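Local coordinates for protein galactitol 1-phosphate 5-dehydrogenase (Escherichia coli, PDB 4UEJ) that oxidises galactitol 1-phosphate to D-tagatose 6-phosphate with NAD+, as a homodimeric zinc-dependent dehydrogenase of galactitol metabolism, at residues M1-N6 with R13-V18; V84-C89 with F99-A104; N230-E235 with H253-L258. All blocks are in the same frame, centred on the assembly; numbering follows the deposited sequence. Where two conformers were deposited one is given.

Contact 1 of 3, residues M1-N6 with R13-V18; sequences MKSVVN and RVAESV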
loop_
_atom_site.group_PDB
_atom_site.type_symbol
_atom_site.label_atom_id
_atom_site.label_comp_id
_atom_site.label_asym_id
_atom_site.label_seq_id
_atom_site.Cartn_x
_atom_site.Cartn_y
_atom_site.Cartn_z
ATOM N N MET A 1 25.825 24.434 31.061
ATOM C CA MET A 1 25.691 24.380 29.610
ATOM C C MET A 1 24.313 24.825 29.158
ATOM O O MET A 1 23.335 24.722 29.906
ATOM C CB MET A 1 25.954 22.971 29.084
ATOM C CG MET A 1 24.793 22.016 29.272
ATOM S SD MET A 1 24.900 20.551 28.212
ATOM C CE MET A 1 23.221 19.937 28.337
ATOM N N LYS A 2 24.243 25.291 27.917
ATOM C CA LYS A 2 22.998 25.774 27.340
ATOM C C LYS A 2 22.249 24.671 26.622
ATOM O O LYS A 2 22.841 23.697 26.159
ATOM C CB LYS A 2 23.260 26.917 26.357
ATOM C CG LYS A 2 23.603 28.246 27.005
ATOM C CD LYS A 2 23.782 29.327 25.954
ATOM C CE LYS A 2 24.163 30.645 26.606
ATOM N NZ LYS A 2 25.248 30.469 27.614
ATOM N N SER A 3 20.937 24.844 26.531
ATOM C CA SER A 3 20.101 23.989 25.699
ATOM C C SER A 3 18.828 24.736 25.337
ATOM O O SER A 3 18.485 25.738 25.969
ATOM C CB SER A 3 19.766 22.677 26.416
ATOM O OG SER A 3 19.067 22.929 27.622
ATOM N N VAL A 4 18.128 24.255 24.317
ATOM C CA VAL A 4 16.823 24.803 23.992
ATOM C C VAL A 4 15.745 23.907 24.580
ATOM O O VAL A 4 15.725 22.701 24.339
ATOM C CB VAL A 4 16.614 24.943 22.481
ATOM C CG1 VAL A 4 15.300 25.658 22.201
ATOM C CG2 VAL A 4 17.767 25.706 21.866
ATOM N N VAL A 5 14.859 24.499 25.366
ATOM C CA VAL A 5 13.799 23.743 26.008
ATOM C C VAL A 5 12.432 24.250 25.561
ATOM O O VAL A 5 12.140 25.442 25.656
ATOM C CB VAL A 5 13.906 23.825 27.544
ATOM C CG1 VAL A 5 12.819 23.000 28.188
ATOM C CG2 VAL A 5 15.280 23.351 28.002
ATOM N N ASN A 6 11.603 23.338 25.064
ATOM C CA ASN A 6 10.245 23.676 24.663
ATOM C C ASN A 6 9.249 23.290 25.735
ATOM O O ASN A 6 9.326 22.194 26.294
ATOM C CB ASN A 6 9.881 22.978 23.357
ATOM C CG ASN A 6 10.890 23.231 22.276
ATOM O OD1 ASN A 6 10.852 24.262 21.607
ATOM N ND2 ASN A 6 11.812 22.295 22.099
ATOM N N ARG A 13 12.495 28.288 25.301
ATOM C CA ARG A 13 13.421 28.899 26.243
ATOM C C ARG A 13 14.828 28.372 26.029
ATOM O O ARG A 13 15.014 27.237 25.608
ATOM C CB ARG A 13 12.982 28.630 27.691
ATOM C CG ARG A 13 11.679 29.308 28.096
ATOM C CD ARG A 13 11.352 29.096 29.578
ATOM N NE ARG A 13 11.013 27.706 29.880
ATOM C CZ ARG A 13 11.858 26.824 30.406
ATOM N NH1 ARG A 13 13.102 27.185 30.698
ATOM N NH2 ARG A 13 11.459 25.580 30.645
ATOM N N VAL A 14 15.820 29.204 26.316
ATOM C CA VAL A 14 17.192 28.732 26.374
ATOM C C VAL A 14 17.550 28.533 27.841
ATOM O O VAL A 14 17.492 29.464 28.641
ATOM C CB VAL A 14 18.165 29.703 25.701
ATOM C CG1 VAL A 14 17.873 31.123 26.140
ATOM C CG2 VAL A 14 19.601 29.307 26.004
ATOM N N ALA A 15 17.890 27.303 28.201
ATOM C CA ALA A 15 18.073 26.968 29.604
ATOM C C ALA A 15 19.524 26.656 29.933
ATOM O O ALA A 15 20.317 26.332 29.051
ATOM C CB ALA A 15 17.187 25.799 29.978
ATOM N N GLU A 16 19.862 26.768 31.213
ATOM C CA GLU A 16 21.190 26.423 31.691
ATOM C C GLU A 16 21.096 25.193 32.592
ATOM O O GLU A 16 20.210 25.104 33.442
ATOM C CB GLU A 16 21.817 27.603 32.444
ATOM C CG GLU A 16 23.232 27.356 32.968
ATOM C CD GLU A 16 24.300 27.522 31.898
ATOM O OE1 GLU A 16 24.049 28.243 30.908
ATOM O OE2 GLU A 16 25.391 26.931 32.051
ATOM N N SER A 17 22.004 24.247 32.406
ATOM C CA SER A 17 22.035 23.058 33.254
ATOM C C SER A 17 23.428 22.445 33.285
ATOM O O SER A 17 24.328 22.886 32.568
ATOM C CB SER A 17 21.021 22.022 32.766
ATOM O OG SER A 17 21.392 21.524 31.493
ATOM N N VAL A 18 23.599 21.422 34.113
ATOM C CA VAL A 18 24.895 20.781 34.256
ATOM C C VAL A 18 25.184 19.878 33.053
ATOM O O VAL A 18 24.265 19.300 32.456
ATOM C CB VAL A 18 24.975 19.969 35.584
ATOM C CG1 VAL A 18 24.082 18.737 35.527
ATOM C CG2 VAL A 18 26.412 19.583 35.907
HETATM O O HOH W 1 20.879 23.148 29.423
#

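Contact 2 of 3, residues V84-C89 with F99-A104; sequences VPLLPC and FYSQCA. With ZN (zinc ion), chain C.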
loop_
_atom_site.group_PDB
_atom_site.type_symbol
_atom_site.label_atom_id
_atom_site.label_comp_id
_atom_site.label_asym_id
_atom_site.label_seq_id
_atom_site.Cartn_x
_atom_site.Cartn_y
_atom_site.Cartn_z
ATOM N N VAL A 84 22.615 8.619 15.872
ATOM C CA VAL A 84 21.639 7.627 15.444
ATOM C C VAL A 84 20.572 7.634 16.530
ATOM O O VAL A 84 20.773 7.055 17.590
ATOM C CB VAL A 84 22.265 6.233 15.299
ATOM C CG1 VAL A 84 21.234 5.220 14.795
ATOM C CG2 VAL A 84 23.462 6.290 14.374
ATOM N N PRO A 85 19.462 8.349 16.299
ATOM C CA PRO A 85 18.646 8.729 17.460
ATOM C C PRO A 85 17.758 7.621 18.024
ATOM O O PRO A 85 17.386 7.705 19.191
ATOM C CB PRO A 85 17.791 9.885 16.924
ATOM C CG PRO A 85 17.745 9.665 15.416
ATOM C CD PRO A 85 19.101 9.102 15.081
ATOM N N LEU A 86 17.435 6.616 17.220
ATOM C CA LEU A 86 16.612 5.488 17.684
ATOM C C LEU A 86 17.439 4.533 18.509
ATOM O O LEU A 86 18.546 4.182 18.114
ATOM C CB LEU A 86 16.002 4.733 16.497
ATOM C CG LEU A 86 15.310 3.416 16.905
ATOM C CD1 LEU A 86 14.052 3.797 17.538
ATOM C CD2 LEU A 86 15.060 2.488 15.756
ATOM N N LEU A 87 16.907 4.098 19.646
ATOM C CA LEU A 87 17.544 3.021 20.388
ATOM C C LEU A 87 16.568 1.868 20.534
ATOM O O LEU A 87 15.724 1.873 21.430
ATOM C CB LEU A 87 18.028 3.492 21.763
ATOM C CG LEU A 87 18.862 2.469 22.546
ATOM C CD1 LEU A 87 20.207 2.215 21.868
ATOM C CD2 LEU A 87 19.054 2.885 24.005
ATOM N N PRO A 88 16.672 0.873 19.643
ATOM C CA PRO A 88 15.858 -0.333 19.807
ATOM C C PRO A 88 16.347 -1.159 20.994
ATOM O O PRO A 88 17.461 -0.932 21.500
ATOM C CB PRO A 88 16.052 -1.084 18.485
ATOM C CG PRO A 88 17.281 -0.549 17.891
ATOM C CD PRO A 88 17.554 0.812 18.468
ATOM N N CYS A 89 15.532 -2.114 21.429
ATOM C CA CYS A 89 15.883 -2.956 22.574
ATOM C C CYS A 89 16.838 -4.080 22.163
ATOM O O CYS A 89 17.590 -4.603 23.002
ATOM C CB CYS A 89 14.621 -3.536 23.231
ATOM S SG CYS A 89 13.911 -5.009 22.424
ATOM N N PHE A 99 13.536 -5.577 12.292
ATOM C CA PHE A 99 12.435 -4.629 12.260
ATOM C C PHE A 99 12.546 -3.632 13.413
ATOM O O PHE A 99 11.698 -3.612 14.301
ATOM C CB PHE A 99 11.100 -5.368 12.338
ATOM C CG PHE A 99 10.871 -6.340 11.212
ATOM C CD1 PHE A 99 11.570 -6.226 10.017
ATOM C CD2 PHE A 99 9.947 -7.355 11.343
ATOM C CE1 PHE A 99 11.355 -7.109 8.981
ATOM C CE2 PHE A 99 9.718 -8.241 10.308
ATOM C CZ PHE A 99 10.427 -8.124 9.128
ATOM N N TYR A 100 13.581 -2.800 13.389
ATOM C CA TYR A 100 13.927 -1.993 14.563
ATOM C C TYR A 100 12.904 -0.921 14.829
ATOM O O TYR A 100 12.629 -0.568 15.980
ATOM C CB TYR A 100 15.293 -1.350 14.381
ATOM C CG TYR A 100 16.386 -2.359 14.146
ATOM C CD1 TYR A 100 16.771 -3.236 15.149
ATOM C CD2 TYR A 100 17.053 -2.420 12.924
ATOM C CE1 TYR A 100 17.773 -4.162 14.938
ATOM C CE2 TYR A 100 18.056 -3.339 12.705
ATOM C CZ TYR A 100 18.413 -4.209 13.715
ATOM O OH TYR A 100 19.414 -5.130 13.504
ATOM N N SER A 101 12.330 -0.405 13.752
ATOM C CA SER A 101 11.358 0.658 13.870
ATOM C C SER A 101 9.999 0.141 14.336
ATOM O O SER A 101 9.091 0.930 14.605
ATOM C CB SER A 101 11.244 1.393 12.532
ATOM O OG SER A 101 12.526 1.894 12.188
ATOM N N GLN A 102 9.874 -1.179 14.458
ATOM C CA GLN A 102 8.687 -1.774 15.057
ATOM C C GLN A 102 8.962 -2.305 16.460
ATOM O O GLN A 102 8.129 -3.008 17.042
ATOM C CB GLN A 102 8.131 -2.903 14.175
ATOM C CG GLN A 102 7.441 -2.401 12.898
ATOM C CD GLN A 102 8.429 -1.998 11.823
ATOM O OE1 GLN A 102 9.376 -2.725 11.539
ATOM N NE2 GLN A 102 8.218 -0.827 11.225
ATOM N N CYS A 103 10.125 -1.974 17.005
ATOM C CA CYS A 103 10.403 -2.328 18.396
ATOM C C CYS A 103 9.342 -1.675 19.289
ATOM O O CYS A 103 9.029 -0.500 19.123
ATOM C CB CYS A 103 11.808 -1.876 18.801
ATOM S SG CYS A 103 12.184 -2.236 20.505
ATOM N N ALA A 104 8.765 -2.437 20.208
ATOM C CA ALA A 104 7.712 -1.895 21.067
ATOM C C ALA A 104 8.320 -1.057 22.189
ATOM O O ALA A 104 7.659 -0.181 22.750
ATOM C CB ALA A 104 6.857 -3.012 21.639
HETATM ZN ZN ZN C . 13.108 -4.506 20.277
#

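Contact 3 of 3, residues N230-E235 with H253-L258; sequences NQLILE and HAQLAL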
loop_
_atom_site.group_PDB
_atom_site.type_symbol
_atom_site.label_atom_id
_atom_site.label_comp_id
_atom_site.label_asym_id
_atom_site.label_seq_id
_atom_site.Cartn_x
_atom_site.Cartn_y
_atom_site.Cartn_z
ATOM N N ASN A 230 6.828 2.295 -14.212
ATOM C CA ASN A 230 7.916 2.139 -13.254
ATOM C C ASN A 230 8.115 3.359 -12.368
ATOM O O ASN A 230 9.246 3.792 -12.103
ATOM C CB ASN A 230 9.206 1.791 -13.983
ATOM C CG ASN A 230 9.082 0.510 -14.778
ATOM O OD1 ASN A 230 8.922 -0.569 -14.207
ATOM N ND2 ASN A 230 9.143 0.619 -16.100
ATOM N N GLN A 231 6.999 3.906 -11.903
ATOM C CA GLN A 231 7.037 5.029 -10.986
ATOM C C GLN A 231 7.303 4.609 -9.562
ATOM O O GLN A 231 6.849 3.572 -9.101
ATOM C CB GLN A 231 5.731 5.813 -11.026
ATOM C CG GLN A 231 5.573 6.655 -12.256
ATOM C CD GLN A 231 4.273 7.404 -12.256
ATOM O OE1 GLN A 231 3.413 7.169 -11.410
ATOM N NE2 GLN A 231 4.116 8.316 -13.207
ATOM N N LEU A 232 8.039 5.459 -8.875
ATOM C CA LEU A 232 8.213 5.378 -7.432
ATOM C C LEU A 232 7.928 6.761 -6.903
ATOM O O LEU A 232 8.678 7.713 -7.175
ATOM C CB LEU A 232 9.626 4.912 -7.081
ATOM C CG LEU A 232 10.041 5.052 -5.623
ATOM C CD1 LEU A 232 9.070 4.257 -4.763
ATOM C CD2 LEU A 232 11.479 4.550 -5.443
ATOM N N ILE A 233 6.828 6.878 -6.173
ATOM C CA ILE A 233 6.364 8.146 -5.664
ATOM C C ILE A 233 6.641 8.194 -4.164
ATOM O O ILE A 233 6.243 7.295 -3.424
ATOM C CB ILE A 233 4.865 8.325 -5.934
ATOM C CG1 ILE A 233 4.542 8.092 -7.421
ATOM C CG2 ILE A 233 4.387 9.666 -5.450
ATOM C CD1 ILE A 233 3.053 8.110 -7.747
ATOM N N LEU A 234 7.351 9.215 -3.714
ATOM C CA LEU A 234 7.552 9.377 -2.276
ATOM C C LEU A 234 6.702 10.524 -1.783
ATOM O O LEU A 234 6.873 11.665 -2.215
ATOM C CB LEU A 234 9.014 9.660 -1.938
ATOM C CG LEU A 234 9.925 8.485 -1.625
ATOM C CD1 LEU A 234 10.052 7.594 -2.855
ATOM C CD2 LEU A 234 11.284 9.015 -1.156
ATOM N N GLU A 235 5.782 10.218 -0.885
ATOM C CA GLU A 235 4.950 11.217 -0.246
ATOM C C GLU A 235 5.675 11.695 1.003
ATOM O O GLU A 235 5.728 10.970 1.999
ATOM C CB GLU A 235 3.568 10.636 0.106
ATOM C CG GLU A 235 2.475 11.682 0.202
ATOM C CD GLU A 235 2.836 12.783 1.178
ATOM O OE1 GLU A 235 2.967 12.501 2.391
ATOM O OE2 GLU A 235 3.065 13.915 0.720
ATOM N N HIS A 253 0.772 0.302 -11.851
ATOM C CA HIS A 253 1.634 -0.420 -10.915
ATOM C C HIS A 253 2.705 0.447 -10.250
ATOM O O HIS A 253 3.760 -0.067 -9.879
ATOM C CB HIS A 253 2.310 -1.596 -11.624
ATOM C CG HIS A 253 1.356 -2.672 -12.038
ATOM N ND1 HIS A 253 1.376 -3.934 -11.488
ATOM C CD2 HIS A 253 0.339 -2.669 -12.933
ATOM C CE1 HIS A 253 0.425 -4.668 -12.036
ATOM N NE2 HIS A 253 -0.218 -3.926 -12.917
ATOM N N ALA A 254 2.425 1.740 -10.065
ATOM C CA ALA A 254 3.366 2.603 -9.377
ATOM C C ALA A 254 3.580 2.116 -7.971
ATOM O O ALA A 254 2.696 1.485 -7.373
ATOM C CB ALA A 254 2.885 4.074 -9.364
ATOM N N GLN A 255 4.783 2.360 -7.475
ATOM C CA GLN A 255 5.080 2.203 -6.061
ATOM C C GLN A 255 4.880 3.534 -5.379
ATOM O O GLN A 255 5.388 4.568 -5.835
ATOM C CB GLN A 255 6.506 1.722 -5.835
ATOM C CG GLN A 255 6.778 0.299 -6.267
ATOM C CD GLN A 255 8.254 0.010 -6.242
ATOM O OE1 GLN A 255 9.041 0.661 -6.945
ATOM N NE2 GLN A 255 8.651 -0.929 -5.405
ATOM N N LEU A 256 4.150 3.532 -4.272
ATOM C CA LEU A 256 3.917 4.768 -3.527
ATOM C C LEU A 256 4.394 4.620 -2.091
ATOM O O LEU A 256 3.733 3.984 -1.265
ATOM C CB LEU A 256 2.437 5.153 -3.555
ATOM C CG LEU A 256 1.936 6.230 -2.588
ATOM C CD1 LEU A 256 2.790 7.495 -2.656
ATOM C CD2 LEU A 256 0.483 6.538 -2.884
ATOM N N ALA A 257 5.538 5.233 -1.805
ATOM C CA ALA A 257 6.151 5.161 -0.481
ATOM C C ALA A 257 5.696 6.318 0.383
ATOM O O ALA A 257 5.859 7.491 0.025
ATOM C CB ALA A 257 7.661 5.148 -0.582
ATOM N N LEU A 258 5.134 5.979 1.535
ATOM C CA LEU A 258 4.568 6.975 2.427
ATOM C C LEU A 258 5.587 7.268 3.506
ATOM O O LEU A 258 5.902 6.402 4.309
ATOM C CB LEU A 258 3.261 6.476 3.046
ATOM C CG LEU A 258 2.136 6.106 2.075
ATOM C CD1 LEU A 258 0.957 5.521 2.847
ATOM C CD2 LEU A 258 1.701 7.304 1.256
HETATM O O HOH W 2 8.185 1.236 -9.553
#

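Contact 1 of 3, residues M1-N6 with R13-V18
Two flat groups mark the ends of this contact, the guanidinium of Arg13 and the carboxylate of Glu16. Val5 lies over one face of the guanidinium through its CB, and CG1 of Val5 comes 3.8 Å from NH2 of Arg13; the two side chains run side by side, and NH2 also makes a long, weak ion pair with Asp7. At the other end, Met1 N meets Glu16 OE2 at 2.7 Å in a salt bridge, approaching from above the carboxylate plane, 58° out of it. A bend at chi2 (80°) folds the Glu16 chain back to make this possible. The same amine gives a second hydrogen bond, to Ser17 O at 2.6 Å, nearly along the C=O axis, so two acceptors grip the chain terminus and would probably favour its protonated form. Between the ends, backbone bonds pair Ser3 with Ala15 and Val5 with Arg13; the straightest runs from Val5 N to Arg13 O (2.8 Å, 174°). CG2 of Val5 touches CB of Ala15 at 3.7 Å, beside Ser3 on the same face. A water donates to Met1 O and joins Ser3 OG, 2.6 Å away, to Ser17 OG. Lys2 and Val4 pack on Phe323 of helix 323-333, Val4 also on Phe326, and Val14 meets Glu324. With Lys2-Glu16 and Val4-Val14 as non-hydrogen-bonded pairs alternating with the bonded ones, and a short turn joining the strands, this is an antiparallel beta hairpin at the N-terminus of the chain.

Contact 2 of 3, residues V84-C89 with F99-A104
One sulfur does two jobs: SG of Cys103 binds zinc and accepts a backbone N-H. Cys89 N points at SG of Cys103 over 3.5 Å with an N-H...S angle of 160°, while that sulfur sits 2.5 Å from the ZN ion. SG of Cys89 binds the same metal at 2.3 Å, which brings the SG atoms of Cys89 and Cys103 to 3.8 Å from each other. The two cysteines reach the ion by different torsions: in Cys103 SG is anti to the backbone N (chi1 178°), in Cys89 it occupies the crowded position between N and the carbonyl carbon (81°). Cys92 and Cys95 complete the four-sulfur site, and the N-H donor is likely to temper the negative charge gathered there. A serine at Cys103 would remove this sulfur and would probably weaken both the metal site and the link to the Cys89 backbone. Just before Cys89 in the chain, Pro88 sets CG 3.9 Å from CD1 of Tyr100, oblique to the ring. Leu86 crosses Tyr100 at about a right angle, with its CD2 4.1 Å from CB of Tyr100. Within the 3-10 turn Cys103 N bonds to Tyr100 O at 3.0 Å, which helps set the position of Cys103, and the Tyr100 ring meets Trp294 edge-to-face. Helix 93-96 lies between the two segments in the chain and brings Cys95 against Pro88; strand 86-87 pairs with strand 107-108, and on the loop after the helix Phe99 stacks on His253 of the second subunit.

Contact 3 of 3, residues N230-E235 with H253-L258
Ala254 opens the contact by setting its CB 3.7 Å from CB of Gln231, whose OE1 accepts a bond from Gly251. At Gln255 the backbone N bonds to Gln231 O over 2.9 Å, arriving 33° above the carbonyl plane. A water donates to Gln231 O as well, at 2.7 Å, and bridges it to Gln255 OE1, which Lys162 also binds; NE2 of Gln255 goes to Ala156. On the face of Leu232, Leu234, Gln255 and Ala257, CD1 of Leu232 lies 3.8 Å from CB of Gln255, while Gln255 O takes Ile233 N at 2.7 Å in a nearly straight bond (172°). Leu256 holds its CG anti to the backbone N, which brings CD1 3.9 Å from CG2 of Ile233; the pair crosses obliquely on the face covered by helix 240-249. Ala257 uses both its N and its O toward the same strand: its N reaches Ile233 O at 2.7 Å, and its O accepts Glu235 N. Leu258 ends the pairing, with CD2 4.0 Å from CB of Glu235. The Glu235 carboxylate turns away at chi2 to bind Thr242 and the backbone N atoms of Ala237 and Gly238. The strands run 18° from parallel, and with helix 240-249 between them they form a beta-alpha-beta crossover, joining the fourth and fifth strands of the six-stranded Rossmann sheet of the nucleotide-binding domain.

How the contacts relate
Along the chain the three contacts follow in series, each closing before the next opens. Contact 1 is a two-stranded hairpin at the surface, and its centre lies about 27 Å from that of contact 2, which falls within the GroES-like range and holds a zinc site. Contact 3 belongs to the parallel sheet of the NAD-binding domain; its centre is about 25 Å from that of contact 2 and about 41 Å from that of contact 1, across the centre of the chain. No two share a strand or sheet, and none touch. Contacts 2 and 3 nevertheless both reach the subunit interface, where Phe99 of one subunit stacks on His253 of the other, linking the zinc lobe to the partner's Rossmann domain.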